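Local structure of ATP-citrate lyase beta-subunit (Chlorobium limicola, 6HXJ) at residues A[251-256]-A[305-310]; A[260-265]-A[284-289]. The protein probably catalyses the ATP- and CoA-dependent cleavage of citrate to oxaloacetate and acetyl-CoA as a subunit of ATP-citrate lyase. One frame throughout, in Å; residues are numbered along the deposited sequence.

Both interactions lie in the citrate-binding family region and reach the same mixed sheet; their centres are about 8 Å apart. Interaction 2 joins neighbouring parallel strands inside that sheet. Interaction 1 packs the end of helix 297-309 against strand 250-255, an edge strand of that sheet within this chain. This strand runs antiparallel to strand 287-292, so the two contacts meet where these strands pair. Val254 N lies 2.8 Å from Tyr288 O, and Val256 N lies 3.2 Å from Ala286 O, both probable hydrogen bonds. Leu310 also touches Asn287. A citrate anion is bound nearby: the side chain of Thr265 is about 9 Å from it and that of Ile307 about 14 Å.

Interaction 1: A[251-256]-A[305-310]; sequences VKFVEV and ETICRL
Phe253 carries this contact between strand 250-255 and the end of helix 297-309 with the residue after it. The CB of Phe253 points toward the helix, and with CG anti to the backbone N (chi1 173°) the ring meets Thr306, Ile307 and Leu310. Thr306 CG2 sits over the middle of one ring face, 3.8 Å from the centroid of the Phe253 ring, in a CH-pi contact only 13° off the normal. The Thr306 methyl is anti to its own backbone N. Thr306 OG1 hydrogen-bonds Ala302 O one helical turn back, so the methyl is what meets the ring. Ile307 CG1 approaches the ring obliquely, 4.0 Å from Phe253 CE1. Leu310 comes tip to tip, with CD2 in the ring plane and 4.0 Å from Phe253 CZ. This is helix-on-sheet packing in an alpha/beta domain of the succinyl-CoA synthetase type, here over an edge strand of this chain's mixed sheet. Ile240 of helix 235-246 also touches the Phe253 side chain. An alanine in place of Phe253 would probably loosen the seating of Thr306, Ile307 and Leu310 against the strand. Further along, Glu255 extends past Leu310 in the opposite direction, and Glu255 CG lies 3.7 Å from Leu310 CD2.

Interaction 2: A[260-265]-A[284-289]; sequences EIALLT and TIANYA
The carboxamide of Asn287 is the flat group here, and it meets the backbone of Leu263 with both polar atoms. Asn287 ND2 donates to Leu263 O at 2.8 Å, nearly straight (164°). The acceptor lies close to the amide plane, and the bond runs in the plane of the carbonyl. Asn287 OD1 receives a weak, bent bond from Leu263 N at 3.2 Å, and it also lies beside the methyl of Ala262. A chi1 of 67° places CG between the backbone N and the carbonyl carbon, with the amide reaching across to the other strand. Earlier in the two segments the backbones pair directly, in a single parallel bridge of Ile261 with Ile285. Ile261 N donates to Thr284 O at 3.0 Å, and Ala286 N donates to Ile261 O at 2.7 Å. Glu260 N adds a bond to Thr284 OG1 at 3.2 Å. The contact belongs to a beta-alpha-beta unit whose two strands are joined by helix 268-280. Leu263 CD1 meets Ile285 CG2 at 4.1 Å, and Ile285 also touches Val278 of that helix. The methyls of Ala262 and Ala286 meet at 3.9 Å, and Ile307 of helix 297-309 touches Ala262. Beyond the bridge, a side-chain amide stands in for backbone pairing: it firmly satisfies the carbonyl of buried Leu263 and only weakly its N-H.

Interaction 1: A[251-256]-A[305-310]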
ATOM      1  N   VAL A 251      22.167  46.257   4.719  1.00 85.46           N
ATOM      2  CA  VAL A 251      22.365  46.994   5.975  1.00 84.95           C
ATOM      3  C   VAL A 251      23.759  47.641   5.963  1.00 90.86           C
ATOM      4  O   VAL A 251      24.763  46.963   5.756  1.00 91.22           O
ATOM      5  CB  VAL A 251      22.053  46.248   7.294  1.00 89.28           C
ATOM      6  CG1 VAL A 251      20.555  46.062   7.503  1.00 86.95           C
ATOM      7  CG2 VAL A 251      22.812  44.932   7.405  1.00 92.12           C
ATOM      8  N   LYS A 252      23.800  48.979   6.096  1.00 88.34           N
ATOM      9  CA  LYS A 252      25.031  49.764   6.047  1.00 90.05           C
ATOM     10  C   LYS A 252      25.110  50.652   7.285  1.00 95.41           C
ATOM     11  O   LYS A 252      24.110  51.241   7.703  1.00 93.93           O
ATOM     12  CB  LYS A 252      25.084  50.614   4.750  1.00 91.95           C
ATOM     13  CG  LYS A 252      24.915  49.815   3.454  1.00110.21           C
ATOM     14  CD  LYS A 252      25.627  50.471   2.293  1.00123.90           C
ATOM     15  CE  LYS A 252      25.833  49.510   1.146  1.00138.03           C
ATOM     16  NZ  LYS A 252      26.888  49.991   0.209  1.00146.19           N
ATOM     17  N   PHE A 253      26.282  50.718   7.901  1.00 94.51           N
ATOM     18  CA  PHE A 253      26.465  51.580   9.065  1.00 95.03           C
ATOM     19  C   PHE A 253      27.840  52.235   9.022  1.00102.61           C
ATOM     20  O   PHE A 253      28.843  51.553   8.803  1.00104.84           O
ATOM     21  CB  PHE A 253      26.226  50.832  10.396  1.00 97.12           C
ATOM     22  CG  PHE A 253      26.552  51.626  11.641  1.00 99.29           C
ATOM     23  CD1 PHE A 253      25.636  52.536  12.170  1.00100.30           C
ATOM     24  CD2 PHE A 253      27.769  51.459  12.292  1.00103.37           C
ATOM     25  CE1 PHE A 253      25.938  53.267  13.324  1.00101.89           C
ATOM     26  CE2 PHE A 253      28.072  52.195  13.436  1.00107.02           C
ATOM     27  CZ  PHE A 253      27.154  53.092  13.947  1.00103.31           C
ATOM     28  N   VAL A 254      27.866  53.563   9.193  1.00 99.00           N
ATOM     29  CA  VAL A 254      29.084  54.372   9.236  1.00101.14           C
ATOM     30  C   VAL A 254      28.997  55.289  10.462  1.00105.03           C
ATOM     31  O   VAL A 254      28.006  56.001  10.635  1.00100.86           O
ATOM     32  CB  VAL A 254      29.354  55.178   7.936  1.00103.92           C
ATOM     33  CG1 VAL A 254      30.717  55.860   8.000  1.00106.52           C
ATOM     34  CG2 VAL A 254      29.262  54.302   6.690  1.00102.78           C
ATOM     35  N   GLU A 255      30.031  55.272  11.296  1.00106.97           N
ATOM     36  CA  GLU A 255      30.071  56.103  12.491  1.00109.73           C
ATOM     37  C   GLU A 255      30.712  57.454  12.187  1.00114.69           C
ATOM     38  O   GLU A 255      31.809  57.513  11.618  1.00115.86           O
ATOM     39  CB  GLU A 255      30.813  55.377  13.631  1.00114.40           C
ATOM     40  CG  GLU A 255      30.415  55.845  15.028  1.00131.12           C
ATOM     41  CD  GLU A 255      30.976  55.070  16.212  1.00163.50           C
ATOM     42  OE1 GLU A 255      31.106  53.826  16.114  1.00171.90           O
ATOM     43  OE2 GLU A 255      31.236  55.705  17.260  1.00153.47           O
ATOM     44  N   VAL A 256      29.995  58.529  12.517  1.00110.57           N
ATOM     45  CA  VAL A 256      30.488  59.893  12.339  1.00112.04           C
ATOM     46  C   VAL A 256      30.985  60.360  13.719  1.00118.07           C
ATOM     47  O   VAL A 256      30.215  60.277  14.683  1.00115.59           O
ATOM     48  CB  VAL A 256      29.427  60.839  11.717  1.00113.62           C
ATOM     49  CG1 VAL A 256      29.962  62.259  11.565  1.00115.19           C
ATOM     50  CG2 VAL A 256      28.973  60.304  10.362  1.00111.27           C
ATOM     51  N   GLU A 305      20.007  48.386  17.329  1.00 96.93           N
ATOM     52  CA  GLU A 305      20.785  48.196  18.548  1.00 99.83           C
ATOM     53  C   GLU A 305      22.100  48.980  18.521  1.00104.13           C
ATOM     54  O   GLU A 305      22.366  49.736  19.459  1.00106.12           O
ATOM     55  CB  GLU A 305      20.978  46.707  18.839  1.00103.25           C
ATOM     56  CG  GLU A 305      19.728  46.138  19.495  1.00113.82           C
ATOM     57  CD  GLU A 305      19.703  44.649  19.785  1.00139.80           C
ATOM     58  OE1 GLU A 305      20.773  44.078  20.101  1.00141.80           O
ATOM     59  OE2 GLU A 305      18.594  44.066  19.752  1.00127.99           O
ATOM     60  N   THR A 306      22.846  48.887  17.403  1.00 98.73           N
ATOM     61  CA  THR A 306      24.110  49.592  17.159  1.00 99.15           C
ATOM     62  C   THR A 306      23.933  51.126  17.276  1.00103.09           C
ATOM     63  O   THR A 306      24.752  51.794  17.921  1.00102.85           O
ATOM     64  CB  THR A 306      24.640  49.204  15.749  1.00104.29           C
ATOM     65  OG1 THR A 306      24.652  47.789  15.587  1.00105.26           O
ATOM     66  CG2 THR A 306      26.018  49.769  15.440  1.00103.01           C
ATOM     67  N   ILE A 307      22.852  51.661  16.657  1.00 99.16           N
ATOM     68  CA  ILE A 307      22.524  53.094  16.624  1.00 98.83           C
ATOM     69  C   ILE A 307      22.220  53.628  18.034  1.00108.31           C
ATOM     70  O   ILE A 307      22.646  54.728  18.386  1.00108.62           O
ATOM     71  CB  ILE A 307      21.416  53.373  15.577  1.00 98.55           C
ATOM     72  CG1 ILE A 307      22.018  53.181  14.173  1.00 97.32           C
ATOM     73  CG2 ILE A 307      20.835  54.808  15.687  1.00 98.26           C
ATOM     74  CD1 ILE A 307      21.083  52.767  13.163  1.00103.05           C
ATOM     75  N   CYS A 308      21.538  52.821  18.850  1.00108.56           N
ATOM     76  CA  CYS A 308      21.176  53.152  20.225  1.00111.57           C
ATOM     77  C   CYS A 308      22.409  53.168  21.145  1.00118.88           C
ATOM     78  O   CYS A 308      22.461  53.974  22.079  1.00120.33           O
ATOM     79  CB  CYS A 308      20.106  52.192  20.733  1.00112.45           C
ATOM     80  SG  CYS A 308      18.579  52.146  19.731  1.00113.51           S
ATOM     81  N   ARG A 309      23.395  52.280  20.869  1.00115.70           N
ATOM     82  CA  ARG A 309      24.647  52.176  21.626  1.00118.01           C
ATOM     83  C   ARG A 309      25.544  53.431  21.454  1.00121.19           C
ATOM     84  O   ARG A 309      26.401  53.669  22.298  1.00122.96           O
ATOM     85  CB  ARG A 309      25.409  50.889  21.246  1.00119.03           C
ATOM     86  CG  ARG A 309      24.824  49.583  21.804  1.00128.85           C
ATOM     87  CD  ARG A 309      25.458  48.354  21.153  1.00145.58           C
ATOM     88  NE  ARG A 309      24.575  47.177  21.174  1.00162.74           N
ATOM     89  CZ  ARG A 309      24.686  46.121  20.364  1.00175.87           C
ATOM     90  NH1 ARG A 309      25.650  46.072  19.451  1.00163.69           N
ATOM     91  NH2 ARG A 309      23.828  45.112  20.455  1.00156.67           N
ATOM     92  N   LEU A 310      25.314  54.253  20.395  1.00115.58           N
ATOM     93  CA  LEU A 310      26.071  55.483  20.063  1.00114.96           C
ATOM     94  C   LEU A 310      26.131  56.554  21.186  1.00117.15           C
ATOM     95  O   LEU A 310      25.114  56.812  21.845  1.00115.86           O
ATOM     96  CB  LEU A 310      25.559  56.120  18.751  1.00111.99           C
ATOM     97  CG  LEU A 310      25.883  55.376  17.458  1.00114.67           C
ATOM     98  CD1 LEU A 310      25.028  55.880  16.323  1.00112.32           C
ATOM     99  CD2 LEU A 310      27.332  55.529  17.064  1.00117.74           C
TER

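Interaction 2: A[260-265]-A[284-289]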
ATOM      1  N   GLU A 260      24.951  64.742  17.426  1.00121.23           N
ATOM      2  CA  GLU A 260      23.791  64.638  18.310  1.00121.05           C
ATOM      3  C   GLU A 260      22.596  63.937  17.643  1.00120.43           C
ATOM      4  O   GLU A 260      21.720  63.435  18.350  1.00119.62           O
ATOM      5  CB  GLU A 260      23.371  66.034  18.833  1.00125.15           C
ATOM      6  CG  GLU A 260      24.502  67.020  19.120  1.00141.82           C
ATOM      7  CD  GLU A 260      25.565  66.589  20.119  1.00174.57           C
ATOM      8  OE1 GLU A 260      26.735  66.423  19.702  1.00176.43           O
ATOM      9  OE2 GLU A 260      25.228  66.411  21.313  1.00171.42           O
ATOM     10  N   ILE A 261      22.531  63.930  16.298  1.00113.85           N
ATOM     11  CA  ILE A 261      21.384  63.336  15.608  1.00111.07           C
ATOM     12  C   ILE A 261      21.742  61.996  14.923  1.00112.70           C
ATOM     13  O   ILE A 261      22.496  61.957  13.945  1.00111.63           O
ATOM     14  CB  ILE A 261      20.691  64.343  14.638  1.00113.58           C
ATOM     15  CG1 ILE A 261      20.325  65.655  15.346  1.00116.76           C
ATOM     16  CG2 ILE A 261      19.442  63.740  14.018  1.00112.02           C
ATOM     17  CD1 ILE A 261      21.123  66.840  14.893  1.00128.17           C
ATOM     18  N   ALA A 262      21.121  60.912  15.403  1.00107.47           N
ATOM     19  CA  ALA A 262      21.322  59.561  14.875  1.00105.11           C
ATOM     20  C   ALA A 262      20.288  59.124  13.827  1.00101.53           C
ATOM     21  O   ALA A 262      19.084  59.150  14.073  1.00 99.62           O
ATOM     22  CB  ALA A 262      21.396  58.554  16.020  1.00107.04           C
ATOM     23  N   LEU A 263      20.772  58.723  12.666  1.00 94.54           N
ATOM     24  CA  LEU A 263      19.898  58.294  11.583  1.00 91.57           C
ATOM     25  C   LEU A 263      19.728  56.776  11.541  1.00 94.06           C
ATOM     26  O   LEU A 263      20.717  56.049  11.621  1.00 92.16           O
ATOM     27  CB  LEU A 263      20.423  58.797  10.210  1.00 90.77           C
ATOM     28  CG  LEU A 263      20.841  60.258  10.068  1.00 95.09           C
ATOM     29  CD1 LEU A 263      21.594  60.471   8.766  1.00 94.60           C
ATOM     30  CD2 LEU A 263      19.636  61.188  10.204  1.00 94.69           C
ATOM     31  N   LEU A 264      18.474  56.318  11.388  1.00 92.04           N
ATOM     32  CA  LEU A 264      18.062  54.926  11.207  1.00 92.59           C
ATOM     33  C   LEU A 264      17.052  54.967  10.045  1.00 95.98           C
ATOM     34  O   LEU A 264      15.845  54.759  10.198  1.00 96.79           O
ATOM     35  CB  LEU A 264      17.462  54.336  12.512  1.00 94.42           C
ATOM     36  CG  LEU A 264      16.862  52.895  12.485  1.00 99.21           C
ATOM     37  CD1 LEU A 264      17.814  51.866  11.897  1.00 99.22           C
ATOM     38  CD2 LEU A 264      16.385  52.474  13.853  1.00103.70           C
ATOM     39  N   THR A 265      17.564  55.305   8.873  1.00 90.73           N
ATOM     40  CA  THR A 265      16.728  55.539   7.704  1.00 88.76           C
ATOM     41  C   THR A 265      16.764  54.401   6.651  1.00 90.44           C
ATOM     42  O   THR A 265      17.767  53.693   6.470  1.00 89.07           O
ATOM     43  CB  THR A 265      17.075  56.915   7.114  1.00 89.79           C
ATOM     44  OG1 THR A 265      18.481  56.936   6.864  1.00 89.90           O
ATOM     45  CG2 THR A 265      16.733  58.069   8.086  1.00 83.93           C
ATOM     46  N   THR A 284      24.208  68.099  13.528  1.00106.55           N
ATOM     47  CA  THR A 284      25.368  67.221  13.385  1.00104.98           C
ATOM     48  C   THR A 284      24.885  65.779  13.322  1.00105.99           C
ATOM     49  O   THR A 284      24.058  65.370  14.150  1.00104.08           O
ATOM     50  CB  THR A 284      26.362  67.432  14.545  1.00111.20           C
ATOM     51  OG1 THR A 284      25.673  67.374  15.797  1.00108.94           O
ATOM     52  CG2 THR A 284      27.141  68.727  14.426  1.00111.39           C
ATOM     53  N   ILE A 285      25.403  64.992  12.358  1.00102.39           N
ATOM     54  CA  ILE A 285      24.979  63.585  12.240  1.00100.03           C
ATOM     55  C   ILE A 285      25.847  62.694  13.132  1.00107.10           C
ATOM     56  O   ILE A 285      27.073  62.839  13.171  1.00108.65           O
ATOM     57  CB  ILE A 285      24.821  63.031  10.782  1.00100.01           C
ATOM     58  CG1 ILE A 285      26.139  63.040   9.970  1.00101.10           C
ATOM     59  CG2 ILE A 285      23.708  63.753  10.037  1.00 98.62           C
ATOM     60  CD1 ILE A 285      26.150  62.128   8.747  1.00103.78           C
ATOM     61  N   ALA A 286      25.185  61.825  13.906  1.00104.16           N
ATOM     62  CA  ALA A 286      25.839  60.902  14.816  1.00105.13           C
ATOM     63  C   ALA A 286      26.358  59.740  13.992  1.00107.02           C
ATOM     64  O   ALA A 286      27.446  59.234  14.263  1.00107.79           O
ATOM     65  CB  ALA A 286      24.853  60.416  15.863  1.00105.70           C
ATOM     66  N   ASN A 287      25.591  59.349  12.946  1.00100.96           N
ATOM     67  CA  ASN A 287      25.985  58.257  12.060  1.00 99.98           C
ATOM     68  C   ASN A 287      25.323  58.351  10.706  1.00102.58           C
ATOM     69  O   ASN A 287      24.430  59.178  10.500  1.00101.06           O
ATOM     70  CB  ASN A 287      25.596  56.903  12.697  1.00 99.49           C
ATOM     71  CG  ASN A 287      24.101  56.695  12.803  1.00113.28           C
ATOM     72  OD1 ASN A 287      23.445  57.227  13.706  1.00108.28           O
ATOM     73  ND2 ASN A 287      23.519  55.962  11.851  1.00 94.57           N
ATOM     74  N   TYR A 288      25.736  57.450   9.797  1.00100.49           N
ATOM     75  CA  TYR A 288      25.071  57.195   8.523  1.00 99.83           C
ATOM     76  C   TYR A 288      24.600  55.718   8.587  1.00104.11           C
ATOM     77  O   TYR A 288      25.421  54.824   8.810  1.00104.85           O
ATOM     78  CB  TYR A 288      25.950  57.435   7.277  1.00101.80           C
ATOM     79  CG  TYR A 288      25.191  57.094   6.002  1.00102.27           C
ATOM     80  CD1 TYR A 288      24.292  58.006   5.429  1.00102.70           C
ATOM     81  CD2 TYR A 288      25.306  55.834   5.410  1.00102.80           C
ATOM     82  CE1 TYR A 288      23.547  57.679   4.289  1.00100.39           C
ATOM     83  CE2 TYR A 288      24.542  55.488   4.288  1.00101.82           C
ATOM     84  CZ  TYR A 288      23.672  56.419   3.727  1.00106.46           C
ATOM     85  OH  TYR A 288      22.955  56.108   2.597  1.00107.43           O
ATOM     86  N   ALA A 289      23.289  55.482   8.449  1.00 98.88           N
ATOM     87  CA  ALA A 289      22.737  54.136   8.487  1.00 97.76           C
ATOM     88  C   ALA A 289      21.698  53.993   7.413  1.00 99.66           C
ATOM     89  O   ALA A 289      20.765  54.796   7.317  1.00 99.51           O
ATOM     90  CB  ALA A 289      22.137  53.826   9.856  1.00 98.73           C
TER